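Long-range contact in NADPH-dependent glyoxylate/hydroxypyruvate reductase (Rhizobium meliloti, PDB 5UNN), which probably reduces glyoxylate and hydroxypyruvate with NADPH as the electron donor: residues W168-R173 and Y181-L186. Sequence-based numbering, arbitrary orientation.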
loop_
_atom_site.group_PDB
_atom_site.type_symbol
_atom_site.label_atom_id
_atom_site.label_comp_id
_atom_site.label_asym_id
_atom_site.label_seq_id
_atom_site.Cartn_x
_atom_site.Cartn_y
_atom_site.Cartn_z
ATOM N N TRP A 168 -8.788 20.237 0.112
ATOM C CA TRP A 168 -8.518 21.630 -0.242
ATOM C C TRP A 168 -8.311 21.773 -1.746
ATOM O O TRP A 168 -7.690 20.921 -2.380
ATOM C CB TRP A 168 -7.292 22.179 0.513
ATOM C CG TRP A 168 -6.927 23.613 0.132
ATOM C CD1 TRP A 168 -7.322 24.730 0.770
ATOM C CD2 TRP A 168 -6.084 24.050 -0.948
ATOM N NE1 TRP A 168 -6.784 25.847 0.188
ATOM C CE2 TRP A 168 -6.044 25.461 -0.899
ATOM C CE3 TRP A 168 -5.346 23.390 -1.935
ATOM C CZ2 TRP A 168 -5.288 26.217 -1.789
ATOM C CZ3 TRP A 168 -4.630 24.137 -2.838
ATOM C CH2 TRP A 168 -4.589 25.542 -2.757
ATOM N N SER A 169 -8.822 22.873 -2.295
ATOM C CA SER A 169 -8.466 23.308 -3.631
ATOM C C SER A 169 -8.548 24.839 -3.649
ATOM O O SER A 169 -9.218 25.431 -2.811
ATOM C CB SER A 169 -9.342 22.650 -4.701
ATOM O OG SER A 169 -10.689 22.996 -4.497
ATOM N N ARG A 170 -7.819 25.472 -4.554
ATOM C CA ARG A 170 -7.699 26.938 -4.540
ATOM C C ARG A 170 -9.066 27.589 -4.681
ATOM O O ARG A 170 -9.383 28.506 -3.926
ATOM C CB ARG A 170 -6.746 27.443 -5.630
ATOM C CG ARG A 170 -6.305 28.898 -5.410
ATOM C CD ARG A 170 -5.428 29.390 -6.525
ATOM N NE ARG A 170 -6.213 29.580 -7.752
ATOM C CZ ARG A 170 -6.113 28.880 -8.895
ATOM N NH1 ARG A 170 -6.915 29.217 -9.910
ATOM N NH2 ARG A 170 -5.264 27.843 -9.053
ATOM N N SER A 171 -9.833 27.107 -5.649
ATOM C CA SER A 171 -11.209 27.530 -5.843
ATOM C C SER A 171 -12.093 26.428 -5.270
ATOM O O SER A 171 -11.826 25.221 -5.455
ATOM C CB SER A 171 -11.530 27.753 -7.336
ATOM O OG SER A 171 -12.648 28.603 -7.457
ATOM N N LYS A 172 -13.141 26.847 -4.566
ATOM C CA LYS A 172 -14.023 25.949 -3.835
ATOM C C LYS A 172 -14.591 24.901 -4.762
ATOM O O LYS A 172 -15.051 25.216 -5.847
ATOM C CB LYS A 172 -15.174 26.728 -3.198
ATOM C CG LYS A 172 -16.246 25.866 -2.560
ATOM C CD LYS A 172 -15.785 25.209 -1.268
ATOM C CE LYS A 172 -16.947 24.412 -0.667
ATOM N NZ LYS A 172 -16.764 24.108 0.781
ATOM N N ARG A 173 -14.504 23.640 -4.325
ATOM C CA ARG A 173 -15.247 22.529 -4.932
ATOM C C ARG A 173 -16.167 21.860 -3.932
ATOM O O ARG A 173 -15.799 21.678 -2.785
ATOM C CB ARG A 173 -14.292 21.465 -5.403
ATOM C CG ARG A 173 -13.276 21.964 -6.418
ATOM C CD ARG A 173 -12.341 20.850 -6.769
ATOM N NE ARG A 173 -12.930 19.977 -7.789
ATOM C CZ ARG A 173 -12.308 19.568 -8.889
ATOM N NH1 ARG A 173 -11.053 19.935 -9.156
ATOM N NH2 ARG A 173 -12.954 18.779 -9.742
ATOM N N TYR A 181 -12.160 22.960 1.699
ATOM C CA TYR A 181 -11.699 24.301 2.001
ATOM C C TYR A 181 -11.166 24.929 0.707
ATOM O O TYR A 181 -10.711 24.201 -0.175
ATOM C CB TYR A 181 -10.606 24.262 3.055
ATOM C CG TYR A 181 -11.086 23.892 4.439
ATOM C CD1 TYR A 181 -11.375 22.561 4.766
ATOM C CD2 TYR A 181 -11.218 24.849 5.428
ATOM C CE1 TYR A 181 -11.783 22.200 6.045
ATOM C CE2 TYR A 181 -11.653 24.504 6.707
ATOM C CZ TYR A 181 -11.907 23.177 7.016
ATOM O OH TYR A 181 -12.351 22.845 8.272
ATOM N N ASP A 182 -11.191 26.268 0.642
ATOM C CA ASP A 182 -10.661 27.017 -0.468
ATOM C C ASP A 182 -9.411 27.830 -0.084
ATOM O O ASP A 182 -8.903 27.719 1.028
ATOM C CB ASP A 182 -11.789 27.909 -1.099
ATOM C CG ASP A 182 -12.201 29.091 -0.253
ATOM O OD1 ASP A 182 -11.544 29.401 0.782
ATOM O OD2 ASP A 182 -13.156 29.758 -0.698
ATOM N N ALA A 183 -8.925 28.662 -1.000
ATOM C CA ALA A 183 -7.728 29.446 -0.728
ATOM C C ALA A 183 -7.846 30.256 0.545
ATOM O O ALA A 183 -6.938 30.246 1.356
ATOM C CB ALA A 183 -7.357 30.345 -1.908
ATOM N N ALA A 184 -8.950 30.953 0.740
ATOM C CA ALA A 184 -9.163 31.729 1.974
ATOM C C ALA A 184 -9.225 30.851 3.230
ATOM O O ALA A 184 -8.807 31.280 4.298
ATOM C CB ALA A 184 -10.425 32.591 1.870
ATOM N N GLY A 185 -9.699 29.625 3.094
ATOM C CA GLY A 185 -9.707 28.670 4.200
ATOM C C GLY A 185 -8.453 27.814 4.409
ATOM O O GLY A 185 -8.483 26.837 5.181
ATOM N N LEU A 186 -7.346 28.148 3.739
ATOM C CA LEU A 186 -6.153 27.277 3.765
ATOM C C LEU A 186 -5.612 27.161 5.189
ATOM O O LEU A 186 -5.322 26.047 5.621
ATOM C CB LEU A 186 -5.057 27.790 2.838
ATOM C CG LEU A 186 -3.752 27.013 2.795
ATOM C CD1 LEU A 186 -3.992 25.556 2.428
ATOM C CD2 LEU A 186 -2.817 27.613 1.756
HETATM O O HOH W 1 -12.308 23.110 -2.275
HETATM O O HOH W 2 -13.155 29.763 -3.701
#
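W168 and Y181 pair as parallel neighbours where strand 164-168 meets 179-181, the outermost strand on this side of the Rossmann-type sheet, and both strands then run on into loops that stay bonded. The tight part is the indole. With CG anti to the backbone N (chi1 177°), the ring lies against L186, at the start of helix 186-192, whose CD1 sits over the face of the indole's five-membered ring, 3.8 Å from the centroid in a CH-pi contact, while W168 NE1 makes a weak, bent bond (2.9 Å, 125°) to D182 O, which lies at the ring's edge. Were W168 replaced by alanine, L186 CD1 would probably lose the ring face it packs on and D182 O this donor. The bond from S169 N to Y181 O belongs to the parallel bridge itself; beyond the strand ends A183 N still bonds to R170 O, loop to loop. Towards solvent the contact loosens: K172 and D182 meet through their CB atoms, and a water links K172 N to D182 OD2. S171 and R173, on this loop, bind NADPH, absent here. A second water, held by S169 OG and R173 N, donates to Y181 O at 2.9 Å.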